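Local coordinates for stage II sporulation protein E (SpoIIE) (Moorella thermoacetica, PDB 3ZT9) that probably acts as a manganese-dependent, PP2C-type serine/threonine phosphatase in a stressosome-like system that controls secondary messenger signalling, at residues Thr10-Gly15 and Asp184-Val189; Leu24-Glu29 and Ser56-Met61; Leu109-Ile114 and Glu141-Leu146. One frame throughout, in Å; residues are numbered along the deposited sequence.

In the fold
Strand 6-11 opens the chain, and its end and the loop after it, Thr10-Gly15, meet Asp184-Val189 near the C terminus, so contact 1 closes a loop that takes in most of the protein and encloses the other two contacts. Contact 2 comes first within it, setting helix 43-60 over edge strand 21-28 of the second sheet. Contact 3 follows in series, pairing strands 105-110 and 144-148. Contacts 1 and 3 belong to the same antiparallel sheet, where strands 187-192 and 144-148 are neighbours, and they touch through Val189 CG1 and Leu146 CD1, 3.7 Å apart. Contact 2 touches neither; its nearest atoms lie about 8 Å from contact 1 and about 9 Å from contact 3.

Contact 1 (Thr10-Gly15 and Asp184-Val189); sequences TRAREG and DDDVAV. With MN (manganese (II) ion), chain C.
Arg11 and Val187 form an antiparallel hydrogen-bonded pair that joins edge strand 6-11 to strand 187-192 in one sheet of the PP2C-type fold. Arg11 N donates to Val187 O at 2.9 Å, and Val187 N returns the bond to Arg11 O at 2.8 Å, the latter lying in the carbonyl plane. Beyond the end of strand 6-11 and just before strand 187-192 begins, a side chain continues the linkage: Arg13 N reaches Asp186 OD1 at 2.9 Å. That bond is nearly straight (168°), but the amide comes in from above the carboxylate, 47° out of its plane. A chi1 of -59° sets CG of Asp186 beside its own backbone N and 3.8 Å from Arg13 N. OD1 also accepts from Gly20 N, and two amides thus grip it.

The neighbouring residue serves the metal. Asp185 OD2 binds manganese at 2.2 Å, with Asp38, Asp150 and three waters completing six ligands; one of these waters donates to Asp185 OD1, and another lies close to Asp186 O. The strand pairing therefore adjoins the backbone that carries a metal ligand. A further water bridges the segments, accepting from Arg11 NE at 2.8 Å and lying within hydrogen-bonding range of Asp185 O.

Packing lies outermost. The side chains of Arg11 and Val187 run side by side in the same direction, and NH2 of Arg11 rests 4.0 Å from CG2 of Val187. Thr10 and Ala188, a non-hydrogen-bonded pair, occupy the other face, with Thr10 CG2 4.0 Å from Ala188 CB.

Contact 2 (Leu24-Glu29 and Ser56-Met61); sequences LVKRVE and SMESSM
Leu24 and Lys26 on strand 21-28 meet Met57, Glu58 and Met61 in a helix-on-sheet packing of the alpha-beta-beta-alpha sandwich of PP2C-type phosphatases. The axes of strand 24-28 and helix 56-60 run almost parallel, 13° apart, and approach to 10.0 Å, so side chains must bridge the gap.

Met57 is the first helix residue to touch the strand, and does so by its stem: its CB lies 4.4 Å from Leu24 CD2. The rest of the side chain leads away from the strand toward Ile68 and Cys72 of helix 65-76, so this residue lies between helix 65-76 and the sheet, where it also touches Ala35 of strand 31-39.

Glu58 extends from the helix with CG anti to the backbone N (chi1 170°) and crosses both strand side chains at about a right angle. Its carboxylate splits between them: OE1 is 3.9 Å from Leu24 CD1, and OE2 is 4.1 Å from Lys26 CE. Lys26 NZ remains 5.2 Å from Glu58 OE2, too far for a salt bridge, although the opposite charges may attract weakly. The lysine amine instead makes a weak bond of its own, to Arg27 O.

Ser59 OG donates to Ser56 O one turn back, within the helix. Met61 then sends its side chain toward the strand, its CG beside the backbone N (chi1 -78°) and the chain extended beyond. SD passes 3.7 Å from Lys26 CG, and Phe33 of the adjoining strand 31-39 also borders this methionine. The tip of Met61 meets that of Leu24 head-on, CE to CD2 at 3.2 Å, a separation shorter than usual carbon contact and therefore doubtful in detail.

Contact 3 (Leu109-Ile114 and Glu141-Leu146); sequences LSAKGI and EGDLFL. With MN (manganese (II) ion), chain D.
Leu109 and Leu144 form an antiparallel hydrogen-bonded pair joining strands 105-110 and 144-148, beside the tight beta-hairpin that leads into strand 113-115. Leu109 N donates to Leu144 O at 2.9 Å, and Leu144 N to Leu109 O at 2.8 Å. On one face of the sheet the two leucines lie against each other at a slant, CD2 of Leu109 3.6 Å from CD1 of Leu144.

Next to this pair, opposite Ser110 and just before Leu144, Asp143 supplies a side-chain acceptor. Its OD1 receives Ala111 N at 3.0 Å through a somewhat bent bond (141°) that arrives from above the carboxylate, 47° out of plane. OD2 sits 3.5 Å from Ser110 CB and accepts from Gln140 N, so the carboxylate joins the hairpin to the loop before strand 144-148. An alanine in place of Asp143 would probably leave the amides of Ala111 and Gln140 without this acceptor and let the turn shift against the loop.

Within the hairpin the turn has bonds of its own. Ser110 to Gly113 forms a type I turn, and Gly113 O accepts from both Ser110 N and Ser110 OG, the hydroxyl lying on a lone pair at 3.0 Å. A chi1 of 84° sets OG between the backbone N and the carbonyl carbon, within reach of that oxygen.

Farther out, Glu141 binds a separate manganese with the terminal carboxylate oxygen OXT of Arg193 and four waters; Glu141 OE2 lies 2.1 Å from the metal. The other, OE1, forms a salt bridge with Arg91 and lies 2.6 Å from one of the metal-bound waters.

Contact 1 (Thr10-Gly15 and Asp184-Val189)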
ATOM      1  N   THR A  10      -6.870   8.143   4.547  1.00 14.46           N
ATOM      2  CA  THR A  10      -5.941   9.056   3.837  1.00 13.06           C
ATOM      3  C   THR A  10      -6.208  10.482   4.348  1.00 13.67           C
ATOM      4  O   THR A  10      -7.320  10.787   4.847  1.00 15.42           O
ATOM      5  CB  THR A  10      -6.145   9.070   2.271  1.00 17.44           C
ATOM      6  OG1 THR A  10      -7.438   9.579   1.933  1.00 19.00           O
ATOM      7  CG2 THR A  10      -5.971   7.667   1.661  1.00 17.51           C
ATOM      8  N   ARG A  11      -5.191  11.327   4.242  1.00 16.74           N
ATOM      9  CA  ARG A  11      -5.314  12.717   4.660  1.00 21.97           C
ATOM     10  C   ARG A  11      -4.355  13.538   3.806  1.00 17.06           C
ATOM     11  O   ARG A  11      -3.165  13.228   3.714  1.00 16.21           O
ATOM     12  CB  ARG A  11      -4.947  12.902   6.147  1.00 18.95           C
ATOM     13  CG  ARG A  11      -5.248  14.316   6.643  1.00 22.03           C
ATOM     14  CD  ARG A  11      -4.838  14.528   8.099  1.00 25.17           C
ATOM     15  NE  ARG A  11      -3.395  14.355   8.274  1.00 29.34           N
ATOM     16  CZ  ARG A  11      -2.801  14.060   9.430  1.00 37.88           C
ATOM     17  NH1 ARG A  11      -3.519  13.915  10.535  1.00 36.14           N
ATOM     18  NH2 ARG A  11      -1.485  13.921   9.480  1.00 28.52           N
ATOM     19  N   ALA A  12      -4.872  14.598   3.201  1.00 17.03           N
ATOM     20  CA  ALA A  12      -3.997  15.481   2.424  1.00 17.10           C
ATOM     21  C   ALA A  12      -3.021  16.231   3.320  1.00 14.05           C
ATOM     22  O   ALA A  12      -3.352  16.612   4.438  1.00 21.18           O
ATOM     23  CB  ALA A  12      -4.828  16.486   1.649  1.00 20.24           C
ATOM     24  N   ARG A  13      -1.829  16.503   2.773  1.00 14.68           N
ATOM     25  CA  ARG A  13      -0.926  17.492   3.318  1.00 18.01           C
ATOM     26  C   ARG A  13      -1.692  18.754   3.709  1.00 27.31           C
ATOM     27  O   ARG A  13      -2.537  19.247   2.956  1.00 21.78           O
ATOM     28  CB  ARG A  13       0.163  17.850   2.270  1.00 16.83           C
ATOM     29  CG  ARG A  13       1.106  18.999   2.738  1.00 27.24           C
ATOM     30  CD  ARG A  13       1.963  19.513   1.604  1.00 32.79           C
ATOM     31  NE  ARG A  13       2.634  20.754   1.969  1.00 49.03           N
ATOM     32  CZ  ARG A  13       3.944  20.876   2.136  1.00 61.58           C
ATOM     33  NH1 ARG A  13       4.745  19.834   1.957  1.00 62.25           N
ATOM     34  NH2 ARG A  13       4.456  22.048   2.469  1.00 63.76           N
ATOM     35  N   GLU A  14      -1.369  19.295   4.875  1.00 20.17           N
ATOM     36  CA  GLU A  14      -2.024  20.500   5.398  1.00 28.08           C
ATOM     37  C   GLU A  14      -2.044  21.619   4.362  1.00 23.56           C
ATOM     38  O   GLU A  14      -1.036  21.905   3.730  1.00 26.08           O
ATOM     39  CB  GLU A  14      -1.236  20.948   6.617  1.00 25.41           C
ATOM     40  CG  GLU A  14      -1.797  22.026   7.482  1.00 36.95           C
ATOM     41  CD  GLU A  14      -0.824  22.279   8.613  1.00 54.26           C
ATOM     42  OE1 GLU A  14       0.376  21.942   8.456  1.00 56.67           O
ATOM     43  OE2 GLU A  14      -1.249  22.781   9.656  1.00 58.75           O
ATOM     44  N   GLY A  15      -3.190  22.257   4.178  1.00 25.04           N
ATOM     45  CA  GLY A  15      -3.294  23.299   3.175  1.00 32.98           C
ATOM     46  C   GLY A  15      -3.620  22.853   1.756  1.00 32.93           C
ATOM     47  O   GLY A  15      -3.976  23.694   0.936  1.00 33.76           O
ATOM     48  N   ASP A 184       2.872  17.696   7.257  1.00 22.42           N
ATOM     49  CA  ASP A 184       3.510  18.307   6.098  1.00 21.15           C
ATOM     50  C   ASP A 184       3.612  17.381   4.869  1.00 22.72           C
ATOM     51  O   ASP A 184       4.237  17.719   3.864  1.00 25.51           O
ATOM     52  CB  ASP A 184       4.889  18.911   6.481  1.00 30.59           C
ATOM     53  CG  ASP A 184       5.936  17.855   6.806  1.00 34.06           C
ATOM     54  OD1 ASP A 184       5.604  16.673   6.915  1.00 27.55           O
ATOM     55  OD2 ASP A 184       7.121  18.207   6.969  1.00 35.38           O
ATOM     56  N   ASP A 185       2.938  16.244   4.907  1.00 19.14           N
ATOM     57  CA  ASP A 185       2.898  15.394   3.733  1.00 15.94           C
ATOM     58  C   ASP A 185       1.545  14.739   3.729  1.00 16.93           C
ATOM     59  O   ASP A 185       0.863  14.714   4.767  1.00 16.61           O
ATOM     60  CB  ASP A 185       4.017  14.321   3.757  1.00 17.84           C
ATOM     61  CG  ASP A 185       4.227  13.671   2.380  1.00 17.78           C
ATOM     62  OD1 ASP A 185       3.739  14.248   1.374  1.00 19.34           O
ATOM     63  OD2 ASP A 185       4.861  12.599   2.277  1.00 17.97           O
ATOM     64  N   ASP A 186       1.155  14.224   2.576  1.00 15.64           N
ATOM     65  CA  ASP A 186      -0.022  13.357   2.478  1.00 14.45           C
ATOM     66  C   ASP A 186       0.184  12.090   3.280  1.00 17.34           C
ATOM     67  O   ASP A 186       1.312  11.629   3.413  1.00 15.90           O
ATOM     68  CB  ASP A 186      -0.236  12.983   1.028  1.00 17.48           C
ATOM     69  CG  ASP A 186      -0.441  14.208   0.149  1.00 15.05           C
ATOM     70  OD1 ASP A 186      -1.401  14.926   0.386  1.00 16.59           O
ATOM     71  OD2 ASP A 186       0.347  14.431  -0.758  1.00 20.04           O
ATOM     72  N   VAL A 187      -0.900  11.510   3.784  1.00 14.05           N
ATOM     73  CA  VAL A 187      -0.811  10.284   4.592  1.00 14.26           C
ATOM     74  C   VAL A 187      -1.769   9.261   4.005  1.00 16.55           C
ATOM     75  O   VAL A 187      -2.893   9.601   3.618  1.00 15.06           O
ATOM     76  CB  VAL A 187      -1.141  10.569   6.067  1.00 18.47           C
ATOM     77  CG1 VAL A 187      -1.346   9.269   6.861  1.00 17.26           C
ATOM     78  CG2 VAL A 187      -0.030  11.463   6.711  1.00 20.90           C
ATOM     79  N   ALA A 188      -1.351   7.997   3.940  1.00 12.56           N
ATOM     80  CA  ALA A 188      -2.244   6.942   3.515  1.00 15.01           C
ATOM     81  C   ALA A 188      -1.891   5.687   4.307  1.00 13.86           C
ATOM     82  O   ALA A 188      -0.719   5.359   4.453  1.00 12.09           O
ATOM     83  CB  ALA A 188      -2.074   6.657   2.011  1.00 16.91           C
ATOM     84  N   VAL A 189      -2.899   4.974   4.788  1.00 11.42           N
ATOM     85  CA  VAL A 189      -2.659   3.778   5.585  1.00 12.14           C
ATOM     86  C   VAL A 189      -3.725   2.762   5.293  1.00 15.04           C
ATOM     87  O   VAL A 189      -4.902   3.128   5.262  1.00 14.52           O
ATOM     88  CB  VAL A 189      -2.807   4.059   7.106  1.00 20.71           C
ATOM     89  CG1 VAL A 189      -2.294   2.820   7.908  1.00 16.12           C
ATOM     90  CG2 VAL A 189      -2.067   5.314   7.507  1.00 28.26           C
TER
HETATM   91 MN    MN C1195       4.921  11.140   0.642  1.00 18.04          MN
HETATM   92  O   HOH W   1      -1.391  15.235   6.547  1.00 26.02           O
HETATM   93  O   HOH W   2       4.535  12.891  -0.688  1.00 19.24           O
HETATM   94  O   HOH W   3       2.810  10.887   1.193  1.00 15.15           O
HETATM   95  O   HOH W   4       6.885  11.710  -0.266  1.00 17.41           O

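Contact 2 (Leu24-Glu29 and Ser56-Met61)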
ATOM      1  N   LEU A  24      -6.029   1.305  -2.633  1.00 18.80           N
ATOM      2  CA  LEU A  24      -6.910   0.357  -3.319  1.00 23.47           C
ATOM      3  C   LEU A  24      -7.063  -0.878  -2.441  1.00 18.65           C
ATOM      4  O   LEU A  24      -6.085  -1.383  -1.897  1.00 14.34           O
ATOM      5  CB  LEU A  24      -6.281  -0.095  -4.636  1.00 29.47           C
ATOM      6  CG  LEU A  24      -7.034  -1.200  -5.389  1.00 41.45           C
ATOM      7  CD1 LEU A  24      -8.326  -0.669  -5.957  1.00 36.65           C
ATOM      8  CD2 LEU A  24      -6.165  -1.748  -6.500  1.00 48.10           C
ATOM      9  N   VAL A  25      -8.295  -1.310  -2.256  1.00 16.49           N
ATOM     10  CA  VAL A  25      -8.600  -2.625  -1.697  1.00 15.70           C
ATOM     11  C   VAL A  25      -9.554  -3.261  -2.675  1.00 22.31           C
ATOM     12  O   VAL A  25     -10.627  -2.727  -2.933  1.00 18.89           O
ATOM     13  CB  VAL A  25      -9.270  -2.550  -0.297  1.00 18.94           C
ATOM     14  CG1 VAL A  25      -9.660  -3.926   0.166  1.00 21.96           C
ATOM     15  CG2 VAL A  25      -8.269  -1.865   0.681  1.00 28.59           C
ATOM     16  N   LYS A  26      -9.193  -4.415  -3.208  1.00 16.48           N
ATOM     17  CA  LYS A  26     -10.046  -5.057  -4.195  1.00 19.81           C
ATOM     18  C   LYS A  26     -10.088  -6.555  -3.947  1.00 24.08           C
ATOM     19  O   LYS A  26      -9.056  -7.180  -3.765  1.00 22.74           O
ATOM     20  CB  LYS A  26      -9.547  -4.717  -5.610  1.00 26.95           C
ATOM     21  CG  LYS A  26     -10.473  -5.195  -6.759  1.00 56.62           C
ATOM     22  CD  LYS A  26     -11.943  -4.850  -6.495  1.00 76.34           C
ATOM     23  CE  LYS A  26     -12.916  -5.191  -7.659  1.00 92.85           C
ATOM     24  NZ  LYS A  26     -13.136  -6.640  -8.007  1.00 97.10           N
ATOM     25  N   ARG A  27     -11.297  -7.106  -3.889  1.00 19.84           N
ATOM     26  CA  ARG A  27     -11.510  -8.487  -3.509  1.00 30.98           C
ATOM     27  C   ARG A  27     -11.972  -9.201  -4.751  1.00 49.40           C
ATOM     28  O   ARG A  27     -12.895  -8.755  -5.442  1.00 34.55           O
ATOM     29  CB  ARG A  27     -12.561  -8.606  -2.397  1.00 46.21           C
ATOM     30  CG  ARG A  27     -12.434  -7.544  -1.302  1.00 54.35           C
ATOM     31  CD  ARG A  27     -13.377  -7.805  -0.137  1.00 60.37           C
ATOM     32  NE  ARG A  27     -13.277  -6.782   0.911  1.00 48.89           N
ATOM     33  CZ  ARG A  27     -12.810  -7.001   2.139  1.00 44.49           C
ATOM     34  NH1 ARG A  27     -12.382  -8.207   2.495  1.00 41.33           N
ATOM     35  NH2 ARG A  27     -12.772  -6.011   3.017  1.00 50.39           N
ATOM     36  N   VAL A  28     -11.313 -10.309  -5.030  1.00 61.56           N
ATOM     37  CA  VAL A  28     -11.508 -11.027  -6.270  1.00 76.44           C
ATOM     38  C   VAL A  28     -11.334 -12.521  -6.021  1.00 81.09           C
ATOM     39  O   VAL A  28     -10.206 -13.017  -5.954  1.00 83.54           O
ATOM     40  CB  VAL A  28     -10.494 -10.538  -7.320  1.00 68.98           C
ATOM     41  CG1 VAL A  28     -10.110 -11.652  -8.263  1.00 66.55           C
ATOM     42  CG2 VAL A  28     -11.049  -9.349  -8.069  1.00 69.14           C
ATOM     43  N   GLU A  29     -12.449 -13.226  -5.849  1.00 81.89           N
ATOM     44  CA  GLU A  29     -12.412 -14.679  -5.724  1.00 74.95           C
ATOM     45  C   GLU A  29     -11.424 -15.157  -4.643  1.00 71.97           C
ATOM     46  O   GLU A  29     -10.460 -15.848  -4.940  1.00 76.80           O
ATOM     47  CB  GLU A  29     -12.045 -15.302  -7.084  1.00 71.80           C
ATOM     48  CG  GLU A  29     -10.528 -15.454  -7.313  1.00 66.24           C
ATOM     49  CD  GLU A  29      -9.966 -14.529  -8.370  1.00 72.90           C
ATOM     50  OE1 GLU A  29     -10.712 -14.195  -9.332  1.00 75.00           O
ATOM     51  OE2 GLU A  29      -8.774 -14.146  -8.231  1.00 77.19           O
ATOM     52  N   SER A  56      -4.564   1.726 -12.772  1.00 22.21           N
ATOM     53  CA  SER A  56      -3.779   0.812 -13.588  1.00 23.32           C
ATOM     54  C   SER A  56      -3.637  -0.574 -12.938  1.00 18.99           C
ATOM     55  O   SER A  56      -3.777  -1.608 -13.598  1.00 21.09           O
ATOM     56  CB  SER A  56      -2.399   1.380 -13.855  1.00 22.70           C
ATOM     57  OG  SER A  56      -1.730   0.465 -14.710  1.00 27.45           O
ATOM     58  N   MET A  57      -3.334  -0.596 -11.650  1.00 18.81           N
ATOM     59  CA  MET A  57      -3.260  -1.857 -10.910  1.00 19.88           C
ATOM     60  C   MET A  57      -4.563  -2.612 -10.966  1.00 23.00           C
ATOM     61  O   MET A  57      -4.588  -3.822 -11.250  1.00 23.74           O
ATOM     62  CB  MET A  57      -2.900  -1.584  -9.458  1.00 19.24           C
ATOM     63  CG  MET A  57      -1.483  -1.166  -9.316  1.00 19.82           C
ATOM     64  SD  MET A  57      -1.094  -0.986  -7.562  1.00 24.36           S
ATOM     65  CE  MET A  57       0.655  -0.809  -7.667  1.00 25.14           C
ATOM     66  N   GLU A  58      -5.656  -1.914 -10.702  1.00 17.64           N
ATOM     67  CA  GLU A  58      -6.943  -2.580 -10.674  1.00 26.36           C
ATOM     68  C   GLU A  58      -7.201  -3.197 -12.030  1.00 29.28           C
ATOM     69  O   GLU A  58      -7.705  -4.320 -12.149  1.00 39.69           O
ATOM     70  CB  GLU A  58      -8.062  -1.606 -10.329  1.00 25.69           C
ATOM     71  CG  GLU A  58      -9.423  -2.245 -10.548  1.00 41.65           C
ATOM     72  CD  GLU A  58     -10.558  -1.500  -9.873  1.00 44.14           C
ATOM     73  OE1 GLU A  58     -10.314  -0.416  -9.304  1.00 36.19           O
ATOM     74  OE2 GLU A  58     -11.695  -2.017  -9.916  1.00 43.53           O
ATOM     75  N   SER A  59      -6.837  -2.487 -13.079  1.00 27.53           N
ATOM     76  CA  SER A  59      -7.120  -2.999 -14.417  1.00 32.17           C
ATOM     77  C   SER A  59      -6.236  -4.227 -14.740  1.00 33.87           C
ATOM     78  O   SER A  59      -6.564  -5.013 -15.614  1.00 39.22           O
ATOM     79  CB  SER A  59      -6.927  -1.893 -15.453  1.00 36.51           C
ATOM     80  OG  SER A  59      -5.551  -1.675 -15.682  1.00 41.81           O
ATOM     81  N   SER A  60      -5.130  -4.384 -14.018  1.00 28.66           N
ATOM     82  CA  SER A  60      -4.119  -5.410 -14.307  1.00 29.59           C
ATOM     83  C   SER A  60      -4.138  -6.558 -13.302  1.00 27.82           C
ATOM     84  O   SER A  60      -3.276  -7.425 -13.327  1.00 26.02           O
ATOM     85  CB  SER A  60      -2.727  -4.787 -14.241  1.00 37.85           C
ATOM     86  OG  SER A  60      -2.612  -3.743 -15.169  1.00 43.61           O
ATOM     87  N   MET A  61      -5.105  -6.576 -12.411  1.00 25.75           N
ATOM     88  CA  MET A  61      -5.157  -7.664 -11.449  1.00 38.29           C
ATOM     89  C   MET A  61      -5.157  -9.044 -12.039  1.00 41.42           C
ATOM     90  O   MET A  61      -5.768  -9.317 -13.056  1.00 38.43           O
ATOM     91  CB  MET A  61      -6.374  -7.517 -10.587  1.00 46.97           C
ATOM     92  CG  MET A  61      -6.048  -6.498  -9.628  1.00 54.83           C
ATOM     93  SD  MET A  61      -7.247  -5.990  -8.475  1.00 48.65           S
ATOM     94  CE  MET A  61      -6.253  -4.744  -7.746  1.00 49.74           C
TER

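Contact 3 (Leu109-Ile114 and Glu141-Leu146)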
ATOM      1  N   LEU A 109       2.456  -8.999   9.840  1.00 14.34           N
ATOM      2  CA  LEU A 109       2.606  -9.638  11.146  1.00 16.24           C
ATOM      3  C   LEU A 109       1.986 -11.007  10.978  1.00 18.06           C
ATOM      4  O   LEU A 109       0.775 -11.110  10.868  1.00 16.84           O
ATOM      5  CB  LEU A 109       1.848  -8.872  12.238  1.00 22.53           C
ATOM      6  CG  LEU A 109       2.458  -7.571  12.757  1.00 30.95           C
ATOM      7  CD1 LEU A 109       2.807  -6.657  11.613  1.00 27.18           C
ATOM      8  CD2 LEU A 109       1.485  -6.868  13.764  1.00 28.60           C
ATOM      9  N   SER A 110       2.793 -12.046  10.934  1.00 16.07           N
ATOM     10  CA  SER A 110       2.249 -13.361  10.597  1.00 15.79           C
ATOM     11  C   SER A 110       2.666 -14.409  11.575  1.00 20.50           C
ATOM     12  O   SER A 110       3.620 -14.225  12.360  1.00 18.22           O
ATOM     13  CB  SER A 110       2.680 -13.787   9.184  1.00 18.24           C
ATOM     14  OG  SER A 110       3.973 -14.381   9.207  1.00 19.60           O
ATOM     15  N   ALA A 111       1.991 -15.548  11.493  1.00 16.84           N
ATOM     16  CA  ALA A 111       2.254 -16.662  12.399  1.00 19.61           C
ATOM     17  C   ALA A 111       3.677 -17.142  12.198  1.00 30.63           C
ATOM     18  O   ALA A 111       4.267 -17.737  13.094  1.00 33.05           O
ATOM     19  CB  ALA A 111       1.251 -17.814  12.137  1.00 32.80           C
ATOM     20  N   LYS A 112       4.214 -16.868  11.009  1.00 27.56           N
ATOM     21  CA  LYS A 112       5.608 -17.193  10.653  1.00 27.89           C
ATOM     22  C   LYS A 112       6.613 -16.123  11.033  1.00 29.96           C
ATOM     23  O   LYS A 112       7.800 -16.301  10.765  1.00 31.62           O
ATOM     24  CB  LYS A 112       5.758 -17.415   9.135  1.00 36.23           C
ATOM     25  CG  LYS A 112       4.896 -18.493   8.544  1.00 47.81           C
ATOM     26  CD  LYS A 112       5.064 -19.788   9.299  1.00 69.03           C
ATOM     27  CE  LYS A 112       4.379 -20.932   8.587  1.00 79.31           C
ATOM     28  NZ  LYS A 112       4.989 -21.188   7.265  1.00 82.83           N
ATOM     29  N   GLY A 113       6.151 -15.005  11.604  1.00 20.68           N
ATOM     30  CA  GLY A 113       7.041 -13.945  12.066  1.00 21.17           C
ATOM     31  C   GLY A 113       6.650 -12.594  11.505  1.00 19.68           C
ATOM     32  O   GLY A 113       5.799 -12.513  10.666  1.00 17.52           O
ATOM     33  N   ILE A 114       7.263 -11.533  11.997  1.00 17.89           N
ATOM     34  CA  ILE A 114       6.987 -10.191  11.513  1.00 18.30           C
ATOM     35  C   ILE A 114       7.918  -9.984  10.317  1.00 17.94           C
ATOM     36  O   ILE A 114       9.129 -10.108  10.443  1.00 16.30           O
ATOM     37  CB  ILE A 114       7.257  -9.149  12.584  1.00 24.63           C
ATOM     38  CG1 ILE A 114       6.432  -9.472  13.837  1.00 23.22           C
ATOM     39  CG2 ILE A 114       6.896  -7.776  12.064  1.00 22.90           C
ATOM     40  CD1 ILE A 114       4.999  -9.577  13.568  1.00 36.99           C
ATOM     41  N   GLU A 141      -5.207 -17.241   8.474  1.00 16.67           N
ATOM     42  CA  GLU A 141      -6.118 -16.336   9.157  1.00 13.03           C
ATOM     43  C   GLU A 141      -5.537 -15.840  10.491  1.00 17.79           C
ATOM     44  O   GLU A 141      -4.988 -16.619  11.278  1.00 15.76           O
ATOM     45  CB  GLU A 141      -7.448 -17.071   9.386  1.00 16.18           C
ATOM     46  CG  GLU A 141      -8.363 -16.346  10.351  1.00 29.13           C
ATOM     47  CD  GLU A 141      -8.669 -14.940   9.910  1.00 37.58           C
ATOM     48  OE1 GLU A 141      -9.226 -14.815   8.804  1.00 28.79           O
ATOM     49  OE2 GLU A 141      -8.343 -13.968  10.659  1.00 23.29           O
ATOM     50  N   GLY A 142      -5.668 -14.537  10.705  1.00 15.01           N
ATOM     51  CA  GLY A 142      -5.128 -13.842  11.858  1.00 17.66           C
ATOM     52  C   GLY A 142      -3.882 -13.025  11.544  1.00 18.89           C
ATOM     53  O   GLY A 142      -3.498 -12.137  12.317  1.00 15.13           O
ATOM     54  N   ASP A 143      -3.228 -13.331  10.425  1.00 12.91           N
ATOM     55  CA  ASP A 143      -2.075 -12.531  10.004  1.00 14.55           C
ATOM     56  C   ASP A 143      -2.553 -11.120   9.650  1.00 15.10           C
ATOM     57  O   ASP A 143      -3.647 -10.960   9.116  1.00 12.30           O
ATOM     58  CB  ASP A 143      -1.428 -13.161   8.784  1.00 15.73           C
ATOM     59  CG  ASP A 143      -0.763 -14.513   9.098  1.00 15.96           C
ATOM     60  OD1 ASP A 143      -0.674 -14.910  10.272  1.00 17.95           O
ATOM     61  OD2 ASP A 143      -0.328 -15.182   8.148  1.00 16.33           O
ATOM     62  N   LEU A 144      -1.719 -10.124   9.916  1.00 13.28           N
ATOM     63  CA  LEU A 144      -2.123  -8.723   9.811  1.00 13.66           C
ATOM     64  C   LEU A 144      -1.253  -8.079   8.761  1.00 21.49           C
ATOM     65  O   LEU A 144      -0.067  -8.414   8.645  1.00 13.82           O
ATOM     66  CB  LEU A 144      -1.921  -8.042  11.145  1.00 15.73           C
ATOM     67  CG  LEU A 144      -2.375  -8.854  12.364  1.00 28.33           C
ATOM     68  CD1 LEU A 144      -1.698  -8.440  13.649  1.00 35.94           C
ATOM     69  CD2 LEU A 144      -3.835  -8.660  12.469  1.00 32.40           C
ATOM     70  N   PHE A 145      -1.827  -7.156   7.978  1.00 14.58           N
ATOM     71  CA  PHE A 145      -1.030  -6.445   6.981  1.00 15.09           C
ATOM     72  C   PHE A 145      -1.156  -4.956   7.273  1.00 20.60           C
ATOM     73  O   PHE A 145      -2.252  -4.453   7.503  1.00 16.40           O
ATOM     74  CB  PHE A 145      -1.582  -6.720   5.575  1.00 12.65           C
ATOM     75  CG  PHE A 145      -1.420  -8.158   5.106  1.00 16.04           C
ATOM     76  CD1 PHE A 145      -2.220  -9.181   5.608  1.00 22.34           C
ATOM     77  CD2 PHE A 145      -0.459  -8.483   4.177  1.00 15.48           C
ATOM     78  CE1 PHE A 145      -2.035 -10.505   5.184  1.00 20.28           C
ATOM     79  CE2 PHE A 145      -0.255  -9.786   3.768  1.00 20.13           C
ATOM     80  CZ  PHE A 145      -1.065 -10.804   4.265  1.00 20.21           C
ATOM     81  N   LEU A 146      -0.041  -4.241   7.265  1.00 14.61           N
ATOM     82  CA  LEU A 146      -0.063  -2.802   7.424  1.00 13.01           C
ATOM     83  C   LEU A 146       0.677  -2.227   6.193  1.00 10.54           C
ATOM     84  O   LEU A 146       1.760  -2.727   5.841  1.00 11.68           O
ATOM     85  CB  LEU A 146       0.730  -2.396   8.685  1.00 13.58           C
ATOM     86  CG  LEU A 146       1.071  -0.899   8.771  1.00 16.48           C
ATOM     87  CD1 LEU A 146      -0.153   0.007   9.040  1.00 14.91           C
ATOM     88  CD2 LEU A 146       2.108  -0.748   9.860  1.00 19.08           C
TER
HETATM   89 MN    MN D1196      -9.147 -12.071  10.969  0.69 17.60          MN
HETATM   90  O   HOH W   5     -10.089 -12.319   8.981  1.00 28.21           O
HETATM   91  O   HOH W   6      -8.407 -11.790  12.990  1.00 19.55           O
HETATM   92  O   HOH W   7     -10.746 -13.155  12.090  1.00 26.88           O
HETATM   93  O   HOH W   8     -10.354 -10.223  11.529  1.00 34.45           O